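Local atomic coordinates of aerobactin synthase IucA (Klebsiella pneumoniae subsp. pneumoniae, PDB entry 5JM7), a protein that probably catalyses the ATP-dependent condensation of citrate with N6-acetyl-N6-hydroxylysine during the biosynthesis of the siderophore aerobactin. Residues E192-N197 with R299-A304; S264-Y269 with M276-L281; M325-W330 with D447-A452; P357-N362 with L432-G437. All coordinates share one frame; numbering follows the deposited sequence.

Contact 1. Residues E192-N197 with R299-A304; sequences ESLHLN and RGMRLA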
loop_
_atom_site.group_PDB
_atom_site.type_symbol
_atom_site.label_atom_id
_atom_site.label_comp_id
_atom_site.label_asym_id
_atom_site.label_seq_id
_atom_site.Cartn_x
_atom_site.Cartn_y
_atom_site.Cartn_z
ATOM N N GLU A 192 -12.374 -9.543 33.073
ATOM C CA GLU A 192 -13.057 -8.274 33.003
ATOM C C GLU A 192 -12.672 -7.509 31.777
ATOM O O GLU A 192 -11.681 -7.772 31.150
ATOM C CB GLU A 192 -12.616 -7.344 34.121
ATOM C CG GLU A 192 -12.793 -7.769 35.550
ATOM C CD GLU A 192 -12.370 -6.681 36.507
ATOM O OE1 GLU A 192 -11.258 -6.775 37.025
ATOM O OE2 GLU A 192 -13.126 -5.726 36.717
ATOM N N SER A 193 -13.473 -6.520 31.466
ATOM C CA SER A 193 -13.168 -5.643 30.353
ATOM C C SER A 193 -13.925 -4.332 30.493
ATOM O O SER A 193 -15.041 -4.299 31.025
ATOM C CB SER A 193 -13.545 -6.292 29.022
ATOM O OG SER A 193 -13.490 -5.317 27.993
ATOM N N LEU A 194 -13.329 -3.266 29.965
ATOM C CA LEU A 194 -13.976 -1.961 29.898
ATOM C C LEU A 194 -14.573 -1.741 28.513
ATOM O O LEU A 194 -14.111 -2.320 27.525
ATOM C CB LEU A 194 -13.000 -0.817 30.225
ATOM C CG LEU A 194 -12.463 -0.817 31.662
ATOM C CD1 LEU A 194 -11.569 0.417 31.905
ATOM C CD2 LEU A 194 -13.592 -0.857 32.668
ATOM N N HIS A 195 -15.552 -0.853 28.406
ATOM C CA HIS A 195 -16.197 -0.451 27.136
ATOM C C HIS A 195 -17.039 -1.570 26.577
ATOM O O HIS A 195 -18.227 -1.458 26.460
ATOM C CB HIS A 195 -15.172 0.134 26.193
ATOM C CG HIS A 195 -14.259 1.106 26.861
ATOM N ND1 HIS A 195 -14.655 2.366 27.231
ATOM C CD2 HIS A 195 -12.982 0.981 27.268
ATOM C CE1 HIS A 195 -13.654 2.982 27.818
ATOM N NE2 HIS A 195 -12.631 2.160 27.859
ATOM N N LEU A 196 -16.397 -2.667 26.262
ATOM C CA LEU A 196 -17.080 -3.921 26.021
ATOM C C LEU A 196 -16.967 -4.767 27.281
ATOM O O LEU A 196 -15.932 -4.725 27.958
ATOM C CB LEU A 196 -16.432 -4.651 24.853
ATOM C CG LEU A 196 -16.352 -3.908 23.520
ATOM C CD1 LEU A 196 -15.535 -4.748 22.553
ATOM C CD2 LEU A 196 -17.728 -3.627 22.947
ATOM N N ASN A 197 -18.019 -5.530 27.606
ATOM C CA ASN A 197 -17.908 -6.495 28.697
ATOM C C ASN A 197 -17.014 -7.658 28.237
ATOM O O ASN A 197 -16.566 -7.714 27.086
ATOM C CB ASN A 197 -19.295 -6.955 29.168
ATOM C CG ASN A 197 -20.071 -7.791 28.104
ATOM O OD1 ASN A 197 -19.490 -8.553 27.327
ATOM N ND2 ASN A 197 -21.397 -7.648 28.093
ATOM N N ARG A 299 -3.904 -3.810 38.515
ATOM C CA ARG A 299 -3.220 -2.541 38.273
ATOM C C ARG A 299 -3.600 -1.951 36.918
ATOM O O ARG A 299 -3.780 -0.727 36.797
ATOM C CB ARG A 299 -1.710 -2.726 38.352
ATOM C CG ARG A 299 -1.206 -3.053 39.709
ATOM C CD ARG A 299 0.299 -3.127 39.683
ATOM N NE ARG A 299 0.826 -3.404 41.009
ATOM C CZ ARG A 299 2.113 -3.578 41.274
ATOM N NH1 ARG A 299 2.996 -3.497 40.292
ATOM N NH2 ARG A 299 2.516 -3.816 42.518
ATOM N N GLY A 300 -3.717 -2.806 35.885
ATOM C CA GLY A 300 -4.153 -2.321 34.582
ATOM C C GLY A 300 -5.560 -1.764 34.617
ATOM O O GLY A 300 -5.815 -0.653 34.144
ATOM N N MET A 301 -6.485 -2.514 35.230
ATOM C CA MET A 301 -7.883 -2.085 35.291
ATOM C C MET A 301 -8.054 -0.811 36.117
ATOM O O MET A 301 -8.856 0.055 35.743
ATOM C CB MET A 301 -8.764 -3.202 35.856
ATOM C CG MET A 301 -8.788 -4.502 35.039
ATOM S SD MET A 301 -9.323 -4.327 33.305
ATOM C CE MET A 301 -10.987 -3.697 33.518
ATOM N N ARG A 302 -7.279 -0.665 37.172
ATOM C CA ARG A 302 -7.333 0.524 37.968
ATOM C C ARG A 302 -6.893 1.749 37.199
ATOM O O ARG A 302 -7.576 2.743 37.206
ATOM C CB ARG A 302 -6.474 0.321 39.199
ATOM C CG ARG A 302 -6.473 1.475 40.156
ATOM C CD ARG A 302 -6.152 1.023 41.566
ATOM N NE ARG A 302 -5.057 0.088 41.615
ATOM C CZ ARG A 302 -5.180 -1.161 42.000
ATOM N NH1 ARG A 302 -6.342 -1.617 42.373
ATOM N NH2 ARG A 302 -4.136 -1.943 42.022
ATOM N N LEU A 303 -5.777 1.664 36.490
ATOM C CA LEU A 303 -5.305 2.782 35.690
ATOM C C LEU A 303 -6.255 3.029 34.524
ATOM O O LEU A 303 -6.537 4.184 34.179
ATOM C CB LEU A 303 -3.884 2.521 35.215
ATOM C CG LEU A 303 -3.245 3.662 34.436
ATOM C CD1 LEU A 303 -3.175 4.860 35.344
ATOM C CD2 LEU A 303 -1.854 3.227 34.025
ATOM N N ALA A 304 -6.798 1.951 33.935
ATOM C CA ALA A 304 -7.786 2.101 32.864
ATOM C C ALA A 304 -9.045 2.798 33.368
ATOM O O ALA A 304 -9.549 3.722 32.726
ATOM C CB ALA A 304 -8.119 0.738 32.258
#
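Met301 reaches from its helix into the angle between Glu192 and Leu194, and its thioether carries most of the contact. From CB the chain coils: all three torsions lie near -60° (chi1 -61°, chi2 -58°, chi3 -61°), which curls the terminal methyl back against the Leu194 side chain. CG passes the carboxylate end of Glu192, 3.9 Å from its OE1. SD follows, lying against the loop at Asp328. CE then lodges against the branch point of Leu194, 3.7 Å from CG and 3.9 Å from CD2 of that leucine. Met301 CE also comes within 4.0 Å of Glu192 CB, with the carbonyl carbon of Ser193 a little farther off. The Leu194 and Met301 side chains thus run past one another in opposite directions. Leu194 sends its other methyl one helical turn further, where CD1 meets Ala304 CB at a tight 3.5 Å.

No hydrogen bond joins the two segments. The polar end of Glu192 is directed elsewhere: OE1 accepts from Trp330 NE1, and OE2 forms a salt bridge with Arg305 of the same helix. Glu192 therefore lies beside Met301 both at CB, near the methyl, and at OE1, near CG, without bonding to it. Overall, this is apolar helix-on-sheet packing, with helix 294-306 laid against the end of strand 189-193, a partner of strand 329-334 in the antiparallel sheet.

Contact 2. Residues S264-Y269 with M276-L281; sequences SSRSLY and MIKFSL. With SO4 (sulfate ion), chain B.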
loop_
_atom_site.group_PDB
_atom_site.type_symbol
_atom_site.label_atom_id
_atom_site.label_comp_id
_atom_site.label_asym_id
_atom_site.label_seq_id
_atom_site.Cartn_x
_atom_site.Cartn_y
_atom_site.Cartn_z
ATOM N N SER A 264 9.278 -8.037 25.430
ATOM C CA SER A 264 8.898 -8.748 26.648
ATOM C C SER A 264 8.779 -10.262 26.434
ATOM O O SER A 264 8.912 -11.034 27.400
ATOM C CB SER A 264 7.574 -8.179 27.159
ATOM O OG SER A 264 7.092 -8.875 28.288
ATOM N N SER A 265 8.483 -10.698 25.204
ATOM C CA SER A 265 8.346 -12.113 24.855
ATOM C C SER A 265 7.029 -12.729 25.345
ATOM O O SER A 265 6.412 -13.532 24.634
ATOM C CB SER A 265 9.542 -12.912 25.371
ATOM O OG SER A 265 9.355 -14.287 25.127
ATOM N N ARG A 266 6.579 -12.368 26.550
ATOM C CA ARG A 266 5.209 -12.700 26.931
ATOM C C ARG A 266 4.199 -11.875 26.148
ATOM O O ARG A 266 3.036 -12.262 26.059
ATOM C CB ARG A 266 4.953 -12.441 28.414
ATOM C CG ARG A 266 5.698 -13.272 29.412
ATOM C CD ARG A 266 5.354 -12.736 30.794
ATOM N NE ARG A 266 5.696 -11.320 30.850
ATOM C CZ ARG A 266 5.473 -10.528 31.890
ATOM N NH1 ARG A 266 4.884 -11.007 32.980
ATOM N NH2 ARG A 266 5.832 -9.249 31.830
ATOM N N SER A 267 4.593 -10.701 25.665
ATOM C CA SER A 267 3.677 -9.761 25.032
ATOM C C SER A 267 3.763 -9.893 23.524
ATOM O O SER A 267 4.860 -9.887 22.953
ATOM C CB SER A 267 3.991 -8.320 25.438
ATOM O OG SER A 267 3.717 -8.143 26.807
ATOM N N LEU A 268 2.610 -9.986 22.877
ATOM C CA LEU A 268 2.570 -10.234 21.448
ATOM C C LEU A 268 1.892 -9.068 20.745
ATOM O O LEU A 268 0.967 -8.449 21.282
ATOM C CB LEU A 268 1.847 -11.550 21.155
ATOM C CG LEU A 268 2.400 -12.773 21.912
ATOM C CD1 LEU A 268 1.578 -14.025 21.590
ATOM C CD2 LEU A 268 3.882 -13.031 21.667
ATOM N N TYR A 269 2.361 -8.790 19.526
ATOM C CA TYR A 269 1.814 -7.769 18.648
ATOM C C TYR A 269 1.287 -8.384 17.354
ATOM O O TYR A 269 1.967 -9.207 16.728
ATOM C CB TYR A 269 2.887 -6.733 18.328
ATOM C CG TYR A 269 2.540 -5.764 17.225
ATOM C CD1 TYR A 269 1.536 -4.804 17.407
ATOM C CD2 TYR A 269 3.273 -5.749 16.027
ATOM C CE1 TYR A 269 1.231 -3.882 16.407
ATOM C CE2 TYR A 269 2.997 -4.803 15.020
ATOM C CZ TYR A 269 1.964 -3.891 15.219
ATOM O OH TYR A 269 1.655 -2.977 14.242
ATOM N N MET A 276 -3.295 -5.739 21.663
ATOM C CA MET A 276 -2.118 -6.548 21.918
ATOM C C MET A 276 -2.480 -7.490 23.046
ATOM O O MET A 276 -3.543 -7.364 23.650
ATOM C CB MET A 276 -0.914 -5.670 22.254
ATOM C CG MET A 276 -0.558 -4.750 21.110
ATOM S SD MET A 276 0.884 -3.701 21.346
ATOM C CE MET A 276 2.116 -4.980 21.213
ATOM N N ILE A 277 -1.634 -8.477 23.312
ATOM C CA ILE A 277 -1.986 -9.484 24.310
ATOM C C ILE A 277 -0.738 -9.849 25.101
ATOM O O ILE A 277 0.372 -9.876 24.557
ATOM C CB ILE A 277 -2.655 -10.718 23.658
ATOM C CG1 ILE A 277 -3.206 -11.684 24.719
ATOM C CG2 ILE A 277 -1.695 -11.422 22.711
ATOM C CD1 ILE A 277 -4.238 -12.650 24.167
ATOM N N LYS A 278 -0.911 -10.078 26.400
ATOM C CA LYS A 278 0.205 -10.323 27.304
ATOM C C LYS A 278 -0.133 -11.551 28.127
ATOM O O LYS A 278 -1.095 -11.531 28.897
ATOM C CB LYS A 278 0.457 -9.109 28.204
ATOM C CG LYS A 278 1.580 -9.255 29.227
ATOM C CD LYS A 278 1.744 -7.933 29.980
ATOM C CE LYS A 278 2.837 -7.995 31.057
ATOM N NZ LYS A 278 2.948 -6.676 31.779
ATOM N N PHE A 279 0.640 -12.616 27.959
ATOM C CA PHE A 279 0.311 -13.898 28.566
ATOM C C PHE A 279 1.115 -14.160 29.829
ATOM O O PHE A 279 2.267 -13.741 29.964
ATOM C CB PHE A 279 0.556 -15.051 27.599
ATOM C CG PHE A 279 -0.361 -15.057 26.423
ATOM C CD1 PHE A 279 -1.656 -15.540 26.544
ATOM C CD2 PHE A 279 0.072 -14.612 25.193
ATOM C CE1 PHE A 279 -2.513 -15.559 25.448
ATOM C CE2 PHE A 279 -0.780 -14.633 24.093
ATOM C CZ PHE A 279 -2.065 -15.104 24.225
ATOM N N SER A 280 0.495 -14.883 30.747
ATOM C CA SER A 280 1.259 -15.527 31.799
ATOM C C SER A 280 2.079 -16.635 31.155
ATOM O O SER A 280 1.519 -17.543 30.526
ATOM C CB SER A 280 0.327 -16.074 32.875
ATOM O OG SER A 280 1.072 -16.625 33.939
ATOM N N LEU A 281 3.402 -16.532 31.255
ATOM C CA LEU A 281 4.304 -17.439 30.564
ATOM C C LEU A 281 5.381 -17.871 31.547
ATOM O O LEU A 281 5.962 -17.032 32.250
ATOM C CB LEU A 281 4.918 -16.763 29.324
ATOM C CG LEU A 281 5.777 -17.580 28.348
ATOM C CD1 LEU A 281 4.984 -18.753 27.690
ATOM C CD2 LEU A 281 6.359 -16.676 27.268
HETATM S S SO4 B . 5.506 -5.854 28.860
HETATM O O1 SO4 B . 6.662 -5.186 29.401
HETATM O O2 SO4 B . 4.323 -5.232 29.336
HETATM O O3 SO4 B . 5.535 -5.721 27.435
HETATM O O4 SO4 B . 5.520 -7.241 29.240
#
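Lys278 and Arg266 lean together on one face of a beta hairpin, with the lysine CE over one face of the guanidinium, 3.3 Å from Arg266 NH2. The lysine gets there fully extended, CG trans to the backbone N (chi1 178°), and its stem passes Ser267 OG, which lies 3.4 Å from Lys278 CG. Arg266 is bent at chi3 (-57°), turning its planar group back across the lysine, while its CG rests 3.6 Å from Leu281 CB. Both cations converge on a sulfate. Lys278 NZ bonds to sulfate O2 at 3.2 Å and also to Gln449 OE1; Arg266 NH2 makes only a weak bond to O4. Ser267 OG donates to sulfate O3, Ser264 OG makes a bond to O4 too short to trust in detail, and Arg349 completes the group.

Leu268, Ile277 and Phe279 make the other face apolar. Leu268 and Phe279 stand at about a right angle, Leu268 CD1 meeting the ring edge 3.5 Å from Phe279 CE2, and Ile277 CG1 lies over one face of the ring, toward its rim. Between the faces, Leu268 N bonds to Ile277 O at 2.8 Å in a hydrogen-bonded antiparallel pair. Where the paired segments end, Met276 approaches the Tyr269 ring obliquely in a Met-aromatic contact. The sulfate probably comes from the crystallisation liquor, but hydroxyls and cations about a tetrahedral anion suggest a site suited to phosphate, perhaps that of ATP.

Contact 3. Residues M325-W330 with D447-A452; sequences MQEDGW and DCQGSA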
loop_
_atom_site.group_PDB
_atom_site.type_symbol
_atom_site.label_atom_id
_atom_site.label_comp_id
_atom_site.label_asym_id
_atom_site.label_seq_id
_atom_site.Cartn_x
_atom_site.Cartn_y
_atom_site.Cartn_z
ATOM N N MET A 325 -0.900 3.206 26.557
ATOM C CA MET A 325 -1.567 1.983 26.098
ATOM C C MET A 325 -2.222 1.307 27.297
ATOM O O MET A 325 -1.566 0.583 28.059
ATOM C CB MET A 325 -0.592 1.031 25.418
ATOM C CG MET A 325 -0.138 1.456 24.051
ATOM S SD MET A 325 1.108 0.318 23.471
ATOM C CE MET A 325 1.356 0.966 21.821
ATOM N N GLN A 326 -3.531 1.516 27.448
ATOM C CA GLN A 326 -4.248 0.975 28.597
ATOM C C GLN A 326 -4.379 -0.549 28.490
ATOM O O GLN A 326 -4.481 -1.119 27.394
ATOM C CB GLN A 326 -5.638 1.600 28.718
ATOM C CG GLN A 326 -5.697 3.087 28.993
ATOM C CD GLN A 326 -4.968 3.496 30.283
ATOM O OE1 GLN A 326 -4.861 2.704 31.244
ATOM N NE2 GLN A 326 -4.583 4.775 30.357
ATOM N N GLU A 327 -4.339 -1.211 29.642
ATOM C CA GLU A 327 -4.572 -2.649 29.761
ATOM C C GLU A 327 -5.936 -2.803 30.437
ATOM O O GLU A 327 -6.032 -3.026 31.648
ATOM C CB GLU A 327 -3.471 -3.277 30.560
ATOM C CG GLU A 327 -2.117 -3.089 29.904
ATOM C CD GLU A 327 -0.946 -3.524 30.779
ATOM O OE1 GLU A 327 -1.168 -3.924 31.944
ATOM O OE2 GLU A 327 0.211 -3.366 30.332
ATOM N N ASP A 328 -7.003 -2.649 29.644
ATOM C CA ASP A 328 -8.363 -2.532 30.153
ATOM C C ASP A 328 -9.178 -3.814 29.973
ATOM O O ASP A 328 -10.413 -3.761 29.923
ATOM C CB ASP A 328 -9.059 -1.343 29.493
ATOM C CG ASP A 328 -9.167 -1.481 27.974
ATOM O OD1 ASP A 328 -8.867 -2.565 27.394
ATOM O OD2 ASP A 328 -9.562 -0.485 27.349
ATOM N N GLY A 329 -8.519 -4.964 29.884
ATOM C CA GLY A 329 -9.233 -6.223 29.914
ATOM C C GLY A 329 -8.279 -7.344 30.234
ATOM O O GLY A 329 -7.078 -7.247 29.965
ATOM N N TRP A 330 -8.814 -8.418 30.817
ATOM C CA TRP A 330 -8.014 -9.602 31.116
ATOM C C TRP A 330 -8.956 -10.784 31.235
ATOM O O TRP A 330 -10.166 -10.609 31.368
ATOM C CB TRP A 330 -7.223 -9.432 32.418
ATOM C CG TRP A 330 -8.088 -9.253 33.619
ATOM C CD1 TRP A 330 -8.654 -8.085 34.068
ATOM C CD2 TRP A 330 -8.463 -10.265 34.554
ATOM N NE1 TRP A 330 -9.376 -8.317 35.217
ATOM C CE2 TRP A 330 -9.269 -9.644 35.543
ATOM C CE3 TRP A 330 -8.204 -11.641 34.649
ATOM C CZ2 TRP A 330 -9.823 -10.352 36.614
ATOM C CZ3 TRP A 330 -8.759 -12.349 35.708
ATOM C CH2 TRP A 330 -9.556 -11.696 36.687
ATOM N N ASP A 447 2.978 -0.820 29.711
ATOM C CA ASP A 447 3.216 -1.670 30.876
ATOM C C ASP A 447 2.614 -0.987 32.090
ATOM O O ASP A 447 3.329 -0.468 32.953
ATOM C CB ASP A 447 4.689 -1.994 31.123
ATOM C CG ASP A 447 4.866 -3.068 32.178
ATOM O OD1 ASP A 447 3.850 -3.600 32.669
ATOM O OD2 ASP A 447 6.012 -3.408 32.504
ATOM N N CYS A 448 1.282 -0.998 32.157
ATOM C CA CYS A 448 0.546 -0.383 33.250
ATOM C C CYS A 448 0.803 -1.049 34.594
ATOM O O CYS A 448 0.347 -0.537 35.618
ATOM C CB CYS A 448 -0.931 -0.411 32.910
ATOM S SG CYS A 448 -1.283 0.617 31.478
ATOM N N GLN A 449 1.518 -2.170 34.620
ATOM C CA GLN A 449 1.925 -2.759 35.883
ATOM C C GLN A 449 3.054 -1.968 36.517
ATOM O O GLN A 449 3.303 -2.115 37.720
ATOM C CB GLN A 449 2.331 -4.226 35.654
ATOM C CG GLN A 449 1.157 -5.061 35.115
ATOM C CD GLN A 449 1.536 -6.495 34.736
ATOM O OE1 GLN A 449 2.708 -6.814 34.508
ATOM N NE2 GLN A 449 0.523 -7.354 34.612
ATOM N N GLY A 450 3.724 -1.116 35.739
ATOM C CA GLY A 450 4.757 -0.244 36.255
ATOM C C GLY A 450 4.232 1.118 36.653
ATOM O O GLY A 450 4.957 2.116 36.587
ATOM N N SER A 451 2.971 1.178 37.074
ATOM C CA SER A 451 2.371 2.408 37.562
ATOM C C SER A 451 2.163 2.346 39.077
ATOM O O SER A 451 2.060 1.268 39.676
ATOM C CB SER A 451 1.044 2.690 36.845
ATOM O OG SER A 451 0.098 1.661 37.100
ATOM N N ALA A 452 2.116 3.526 39.695
ATOM C CA ALA A 452 2.019 3.665 41.145
ATOM C C ALA A 452 1.448 5.045 41.430
ATOM O O ALA A 452 1.394 5.905 40.548
ATOM C CB ALA A 452 3.372 3.473 41.830
HETATM O O HOH W 1 0.252 -0.909 28.678
#
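The two segments meet as loops without strand pairing, the CA atoms of Glu327 and Cys448 lying 6.6 Å apart. Glu327 bridges that gap with an extended side chain (chi1 -61°, chi2 171°) that lays its carboxylate alongside Cys448. OE2 accepts a weak, bent bond from Cys448 N at 3.2 Å (149° at the hydrogen), while OE1 lies beside Cys448 CB at 3.7 Å. Two further partners hold OE2: a salt bridge from Arg349 and a bond from a water. The water lies between the loops, 3.0 Å from Glu327 OE2, and accepts from Asp447 N at 2.9 Å. Cys448 SG, brought round beside its own backbone N, packs 3.4 Å from Met325 O and more loosely against the amide oxygen of Gln326.

The Cys448 loop is shaped from within. Gly450 N bonds to Asp447 O across a type I beta turn, Asp447 OD1 accepts a weak bond from Gln449 N in an Asx turn, and Ser451 OG donates to Cys448 O at 2.7 Å. Asp447 OD1 stands 4.3 Å from Glu327 OE2, a pairing of like charges probably offset by Arg349 at Glu327 and by Lys278, in a long, weak ion pair, at Asp447. Glu327 thus holds Arg349, and Gln449 OE1 holds Lys278 NZ; both of these basic residues bind a sulfate, probably from the crystallisation liquor. The paired loops therefore form a second shell to an anion pocket, possibly the nucleotide site of this synthetase family.

Contact 4. Residues P357-N362 with L432-G437; sequences PQSQTN and LVQMLG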
loop_
_atom_site.group_PDB
_atom_site.type_symbol
_atom_site.label_atom_id
_atom_site.label_comp_id
_atom_site.label_asym_id
_atom_site.label_seq_id
_atom_site.Cartn_x
_atom_site.Cartn_y
_atom_site.Cartn_z
ATOM N N PRO A 357 0.006 1.176 11.194
ATOM C CA PRO A 357 1.016 0.144 11.496
ATOM C C PRO A 357 2.407 0.457 10.983
ATOM O O PRO A 357 3.341 -0.293 11.309
ATOM C CB PRO A 357 0.456 -1.122 10.803
ATOM C CG PRO A 357 -0.422 -0.597 9.686
ATOM C CD PRO A 357 -1.047 0.667 10.283
ATOM N N GLN A 358 2.583 1.493 10.165
ATOM C CA GLN A 358 3.913 1.875 9.698
ATOM C C GLN A 358 4.438 3.117 10.412
ATOM O O GLN A 358 5.464 3.680 9.996
ATOM C CB GLN A 358 3.909 2.102 8.191
ATOM C CG GLN A 358 3.605 0.853 7.393
ATOM C CD GLN A 358 4.581 -0.249 7.667
ATOM O OE1 GLN A 358 5.766 -0.009 7.834
ATOM N NE2 GLN A 358 4.081 -1.501 7.681
ATOM N N SER A 359 3.732 3.576 11.444
ATOM C CA SER A 359 4.241 4.612 12.331
ATOM C C SER A 359 5.694 4.315 12.708
ATOM O O SER A 359 6.064 3.160 12.960
ATOM C CB SER A 359 3.369 4.671 13.585
ATOM O OG SER A 359 3.880 5.625 14.512
ATOM N N GLN A 360 6.531 5.360 12.720
ATOM C CA GLN A 360 7.889 5.227 13.258
ATOM C C GLN A 360 7.837 5.418 14.779
ATOM O O GLN A 360 8.340 6.392 15.344
ATOM C CB GLN A 360 8.850 6.222 12.628
ATOM C CG GLN A 360 10.321 5.897 12.991
ATOM C CD GLN A 360 11.328 6.925 12.463
ATOM O OE1 GLN A 360 10.948 7.923 11.860
ATOM N NE2 GLN A 360 12.607 6.668 12.668
ATOM N N THR A 361 7.148 4.490 15.437
ATOM C CA THR A 361 7.104 4.393 16.892
ATOM C C THR A 361 8.019 3.242 17.275
ATOM O O THR A 361 7.822 2.117 16.811
ATOM C CB THR A 361 5.666 4.187 17.392
ATOM O OG1 THR A 361 4.860 5.343 17.081
ATOM C CG2 THR A 361 5.612 3.946 18.900
ATOM N N ASN A 362 9.056 3.536 18.054
ATOM C CA ASN A 362 10.106 2.568 18.335
ATOM C C ASN A 362 10.387 2.544 19.840
ATOM O O ASN A 362 10.435 3.605 20.498
ATOM C CB ASN A 362 11.419 2.909 17.608
ATOM C CG ASN A 362 11.291 2.907 16.100
ATOM O OD1 ASN A 362 10.309 2.405 15.541
ATOM N ND2 ASN A 362 12.328 3.391 15.426
ATOM N N LEU A 432 7.998 4.092 24.259
ATOM C CA LEU A 432 7.870 4.062 22.808
ATOM C C LEU A 432 8.012 5.496 22.315
ATOM O O LEU A 432 7.185 6.361 22.643
ATOM C CB LEU A 432 6.521 3.479 22.374
ATOM C CG LEU A 432 6.294 2.043 22.845
ATOM C CD1 LEU A 432 4.904 1.553 22.460
ATOM C CD2 LEU A 432 7.380 1.133 22.320
ATOM N N VAL A 433 9.049 5.749 21.530
ATOM C CA VAL A 433 9.300 7.087 21.029
ATOM C C VAL A 433 8.545 7.191 19.710
ATOM O O VAL A 433 8.831 6.453 18.763
ATOM C CB VAL A 433 10.802 7.348 20.861
ATOM C CG1 VAL A 433 11.022 8.756 20.342
ATOM C CG2 VAL A 433 11.538 7.111 22.190
ATOM N N GLN A 434 7.535 8.048 19.660
ATOM C CA GLN A 434 6.819 8.263 18.411
ATOM C C GLN A 434 7.652 9.254 17.606
ATOM O O GLN A 434 7.788 10.423 18.004
ATOM C CB GLN A 434 5.428 8.841 18.651
ATOM C CG GLN A 434 4.500 8.801 17.414
ATOM C CD GLN A 434 3.184 9.552 17.642
ATOM O OE1 GLN A 434 2.995 10.233 18.671
ATOM N NE2 GLN A 434 2.240 9.368 16.726
ATOM N N MET A 435 8.207 8.813 16.486
ATOM C CA MET A 435 9.001 9.690 15.645
ATOM C C MET A 435 8.283 9.990 14.332
ATOM O O MET A 435 7.467 9.195 13.834
ATOM C CB MET A 435 10.373 9.074 15.370
ATOM C CG MET A 435 11.240 9.040 16.590
ATOM S SD MET A 435 12.839 8.304 16.282
ATOM C CE MET A 435 12.431 6.543 16.333
ATOM N N LEU A 436 8.605 11.156 13.772
ATOM C CA LEU A 436 8.180 11.556 12.438
ATOM C C LEU A 436 9.441 12.055 11.731
ATOM O O LEU A 436 10.022 13.072 12.117
ATOM C CB LEU A 436 7.080 12.630 12.500
ATOM C CG LEU A 436 6.450 13.019 11.150
ATOM C CD1 LEU A 436 5.774 11.766 10.505
ATOM C CD2 LEU A 436 5.421 14.140 11.278
ATOM N N GLY A 437 9.875 11.341 10.703
ATOM C CA GLY A 437 11.131 11.684 10.063
ATOM C C GLY A 437 12.310 11.675 11.009
ATOM O O GLY A 437 13.151 12.592 10.963
HETATM O O HOH W 2 5.732 8.047 12.240
#
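An antiparallel strand pair at the margin of a four-stranded mixed sheet brings Thr361 opposite Gln434, with strand 360-363 outermost and strand 431-436 next to it. Asn362 and Val433 form a hydrogen-bonded pair, with Val433 N to Asn362 O at 2.8 Å and Asn362 N to Val433 O at 3.0 Å. Two residues along, at the next hydrogen-bonding position, Met435 N gives a bond of 2.7 Å to Gln360 O, but the return bond is replaced by a water, which accepts from Gln360 N and donates to Met435 O. The departure coincides with an inverse gamma turn centred on Gln360, closed by a weak bond from Thr361 N to Ser359 O; there the strand swings away from its neighbour.

On the face bearing Gln360, Asn362 and Met435, the glutamine chain is extended, with chi1 -169° carrying it across Met435. Its CD sits 3.7 Å from Met435 CB and its NE2 3.7 Å from Met435 CE, although NE2 donates its hydrogen bond to Asp438 OD1. Met435, bent only at its last torsion, turns CE against the base of Asn362, which it meets at about a right angle. Across the strands on the other face, Thr361 uses both branches: CG2 packs on Leu432 CB at 3.6 Å, and OG1 lies 3.5 Å from Gln434 CG. The same OG1 shares a hydrogen bond with Ser359 OG. Farther out, Gln434 packs against Leu436 of a neighbouring subunit.

How the contacts relate
Contacts 2 and 3 are the buried pair and share the anion pocket: Lys278 of contact 2 bonds to Gln449 of contact 3. Contacts 1 and 4 are only partly buried, and each has a neighbouring subunit close by. Contacts 1, 2 and 3 all reach the same antiparallel sheet, strands 189-193 and 329-334 being neighbours in it, whereas contact 4 belongs to the mixed sheet and meets contact 3 where Met325 packs on Leu432. The chemistry varies accordingly: apolar helix packing in contact 1, a strand ladder with charges on one face in contact 2, carboxylate and water bridging in contact 3, and strand pairing under amide-methionine packing in contact 4.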